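Local coordinates for protein putative agmatinase (Clostridium difficile, PDB 3LHL) that probably hydrolyses agmatine to putrescine and urea, as a manganese-dependent enzyme of the arginase family, at residues Gly96-Thr101 with His123-Glu128. Numbering follows the deposited sequence.
Sequences GEHLVT and HTDLRE. With MN (manganese (II) ion), chain B; MN (manganese (II) ion), chain C.
Metal coordination joins H98 to D125. One manganese ion (chain B) lies 2.2 Å from H98 ND1 and 2.4 Å from D125 OD2. The carboxylate binds through one oxygen, since D125 OD1 stays 3.6 Å from that ion. With chi1 at -76°, the CB-CG bond of D125 is swung opposite the carbonyl carbon, which carries the carboxylate out to the ion. The two ligand atoms, H98 ND1 and D125 OD2, are 3.1 Å apart because they share the ion, not through a hydrogen bond; imidazole and carboxylate planes are turned 71° from each other. D121 and D202 supply further ligands.

The second manganese (chain C), 3.2 Å from the first, is bound by H123 ND1 at 2.4 Å together with D121, D202 and D204, so the two aspartates D121 and D202 serve both ions.

Hydrogen bonds act around the ligands. H98 NE2, the ring nitrogen not used by the metal, is engaged by T200. Beside D125, the L126 N-H reaches T124 OG1 (3.2 Å, 165°), an ST turn spanning the ligand residue.

Both loops follow parallel strands, 90-95 and 115-120, and deliver their ligands to the binuclear manganese site characteristic of the arginase fold.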
ATOM      1  N   GLY A  96      -7.811   0.112  -5.275  1.00 28.58           N
ATOM      2  CA  GLY A  96      -7.943  -0.912  -6.274  1.00 24.26           C
ATOM      3  C   GLY A  96      -6.521  -0.997  -6.796  1.00 21.38           C
ATOM      4  O   GLY A  96      -5.609  -1.322  -6.036  1.00 17.66           O
ATOM      5  N   GLU A  97      -6.307  -0.657  -8.062  1.00 20.24           N
ATOM      6  CA  GLU A  97      -4.965  -0.746  -8.629  1.00 18.43           C
ATOM      7  C   GLU A  97      -3.928   0.133  -7.939  1.00 16.63           C
ATOM      8  O   GLU A  97      -4.257   1.106  -7.246  1.00 14.65           O
ATOM      9  CB  GLU A  97      -4.991  -0.448 -10.123  1.00 19.08           C
ATOM     10  CG  GLU A  97      -5.382   0.950 -10.480  1.00 22.55           C
ATOM     11  CD  GLU A  97      -5.283   1.191 -11.970  1.00 25.93           C
ATOM     12  OE1 GLU A  97      -6.029   0.530 -12.731  1.00 26.27           O
ATOM     13  OE2 GLU A  97      -4.455   2.035 -12.378  1.00 26.51           O
ATOM     14  N   HIS A  98      -2.665  -0.213  -8.148  1.00 15.97           N
ATOM     15  CA  HIS A  98      -1.563   0.497  -7.514  1.00 15.31           C
ATOM     16  C   HIS A  98      -1.378   1.953  -7.943  1.00 14.09           C
ATOM     17  O   HIS A  98      -0.714   2.721  -7.259  1.00 13.87           O
ATOM     18  CB  HIS A  98      -0.268  -0.287  -7.730  1.00 13.08           C
ATOM     19  CG  HIS A  98       0.684  -0.201  -6.578  1.00 12.86           C
ATOM     20  ND1 HIS A  98       1.747  -1.062  -6.425  1.00 12.28           N
ATOM     21  CD2 HIS A  98       0.731   0.646  -5.524  1.00 11.86           C
ATOM     22  CE1 HIS A  98       2.407  -0.753  -5.324  1.00  9.83           C
ATOM     23  NE2 HIS A  98       1.811   0.280  -4.760  1.00 12.04           N
ATOM     24  N   LEU A  99      -1.975   2.350  -9.058  1.00 16.30           N
ATOM     25  CA  LEU A  99      -1.808   3.730  -9.502  1.00 17.04           C
ATOM     26  C   LEU A  99      -2.366   4.750  -8.501  1.00 16.76           C
ATOM     27  O   LEU A  99      -1.856   5.866  -8.417  1.00 17.49           O
ATOM     28  CB  LEU A  99      -2.449   3.936 -10.878  1.00 17.29           C
ATOM     29  CG  LEU A  99      -2.233   5.310 -11.528  1.00 20.17           C
ATOM     30  CD1 LEU A  99      -0.745   5.629 -11.645  1.00 16.73           C
ATOM     31  CD2 LEU A  99      -2.887   5.318 -12.897  1.00 20.20           C
ATOM     32  N   VAL A 100      -3.390   4.368  -7.734  1.00 14.13           N
ATOM     33  CA  VAL A 100      -3.987   5.285  -6.758  1.00 14.78           C
ATOM     34  C   VAL A 100      -2.952   5.826  -5.774  1.00 16.82           C
ATOM     35  O   VAL A 100      -3.156   6.869  -5.155  1.00 16.36           O
ATOM     36  CB  VAL A 100      -5.131   4.616  -5.933  1.00 14.11           C
ATOM     37  CG1 VAL A 100      -6.204   4.069  -6.866  1.00 12.54           C
ATOM     38  CG2 VAL A 100      -4.572   3.526  -5.040  1.00  9.66           C
ATOM     39  N   THR A 101      -1.847   5.104  -5.633  1.00 16.67           N
ATOM     40  CA  THR A 101      -0.774   5.500  -4.738  1.00 17.62           C
ATOM     41  C   THR A 101      -0.045   6.775  -5.192  1.00 18.56           C
ATOM     42  O   THR A 101       0.440   7.545  -4.360  1.00 17.92           O
ATOM     43  CB  THR A 101       0.255   4.352  -4.603  1.00 18.21           C
ATOM     44  OG1 THR A 101      -0.356   3.248  -3.924  1.00 22.20           O
ATOM     45  CG2 THR A 101       1.486   4.807  -3.827  1.00 18.36           C
ATOM     46  N   HIS A 123       5.934  -7.222  -7.967  1.00 16.07           N
ATOM     47  CA  HIS A 123       6.449  -6.550  -9.157  1.00 17.69           C
ATOM     48  C   HIS A 123       7.223  -5.273  -8.840  1.00 18.02           C
ATOM     49  O   HIS A 123       6.927  -4.578  -7.861  1.00 16.92           O
ATOM     50  CB  HIS A 123       5.289  -6.220 -10.104  1.00 15.82           C
ATOM     51  CG  HIS A 123       4.332  -7.354 -10.286  1.00 18.72           C
ATOM     52  ND1 HIS A 123       3.260  -7.563  -9.442  1.00 16.36           N
ATOM     53  CD2 HIS A 123       4.335  -8.392 -11.156  1.00 16.78           C
ATOM     54  CE1 HIS A 123       2.648  -8.683  -9.785  1.00 18.09           C
ATOM     55  NE2 HIS A 123       3.281  -9.206 -10.820  1.00 16.79           N
ATOM     56  N   THR A 124       8.204  -4.966  -9.685  1.00 17.72           N
ATOM     57  CA  THR A 124       9.034  -3.777  -9.518  1.00 16.67           C
ATOM     58  C   THR A 124       8.242  -2.487  -9.733  1.00 17.19           C
ATOM     59  O   THR A 124       8.420  -1.510  -9.002  1.00 17.69           O
ATOM     60  CB  THR A 124      10.230  -3.767 -10.518  1.00 19.01           C
ATOM     61  OG1 THR A 124       9.745  -3.511 -11.843  1.00 18.48           O
ATOM     62  CG2 THR A 124      10.970  -5.108 -10.501  1.00 14.27           C
ATOM     63  N   ASP A 125       7.364  -2.490 -10.735  1.00 16.20           N
ATOM     64  CA  ASP A 125       6.572  -1.307 -11.059  1.00 17.20           C
ATOM     65  C   ASP A 125       7.489  -0.160 -11.492  1.00 18.36           C
ATOM     66  O   ASP A 125       7.137   1.012 -11.373  1.00 18.69           O
ATOM     67  CB  ASP A 125       5.733  -0.869  -9.854  1.00 16.34           C
ATOM     68  CG  ASP A 125       4.528  -1.757  -9.630  1.00 16.16           C
ATOM     69  OD1 ASP A 125       4.246  -2.603 -10.504  1.00 18.00           O
ATOM     70  OD2 ASP A 125       3.858  -1.602  -8.588  1.00 15.59           O
ATOM     71  N   LEU A 126       8.667  -0.506 -12.002  1.00 19.71           N
ATOM     72  CA  LEU A 126       9.625   0.500 -12.422  1.00 19.12           C
ATOM     73  C   LEU A 126       9.613   0.843 -13.912  1.00 20.53           C
ATOM     74  O   LEU A 126      10.281   1.785 -14.334  1.00 21.52           O
ATOM     75  CB  LEU A 126      11.033   0.077 -12.000  1.00 18.21           C
ATOM     76  CG  LEU A 126      11.369   0.227 -10.512  1.00 18.83           C
ATOM     77  CD1 LEU A 126      12.781  -0.257 -10.243  1.00 17.55           C
ATOM     78  CD2 LEU A 126      11.233   1.693 -10.106  1.00 19.98           C
ATOM     79  N   ARG A 127       8.858   0.110 -14.721  1.00 21.79           N
ATOM     80  CA  ARG A 127       8.859   0.431 -16.142  1.00 22.45           C
ATOM     81  C   ARG A 127       8.279   1.821 -16.396  1.00 21.33           C
ATOM     82  O   ARG A 127       7.393   2.284 -15.673  1.00 19.49           O
ATOM     83  CB  ARG A 127       8.110  -0.634 -16.947  1.00 22.71           C
ATOM     84  CG  ARG A 127       6.613  -0.692 -16.759  1.00 24.34           C
ATOM     85  CD  ARG A 127       6.092  -1.956 -17.434  1.00 24.77           C
ATOM     86  NE  ARG A 127       6.650  -3.143 -16.787  1.00 24.88           N
ATOM     87  CZ  ARG A 127       6.665  -4.362 -17.317  1.00 26.18           C
ATOM     88  NH1 ARG A 127       6.154  -4.577 -18.522  1.00 24.87           N
ATOM     89  NH2 ARG A 127       7.188  -5.369 -16.631  1.00 24.13           N
ATOM     90  N   GLU A 128       8.809   2.483 -17.422  1.00 20.96           N
ATOM     91  CA  GLU A 128       8.400   3.833 -17.798  1.00 21.06           C
ATOM     92  C   GLU A 128       6.954   3.889 -18.291  1.00 21.25           C
ATOM     93  O   GLU A 128       6.226   4.831 -17.989  1.00 19.76           O
ATOM     94  CB  GLU A 128       9.355   4.363 -18.870  1.00 20.84           C
ATOM     95  CG  GLU A 128       9.101   5.801 -19.330  1.00 25.20           C
ATOM     96  CD  GLU A 128       9.150   6.819 -18.198  1.00 25.53           C
ATOM     97  OE1 GLU A 128       9.920   6.625 -17.233  1.00 27.33           O
ATOM     98  OE2 GLU A 128       8.425   7.829 -18.285  1.00 28.90           O
TER
HETATM   99 MN    MN B 301       2.188  -2.910  -7.580  1.00 18.22          MN
HETATM  100 MN    MN C 302       2.048  -6.110  -7.924  1.00 17.84          MN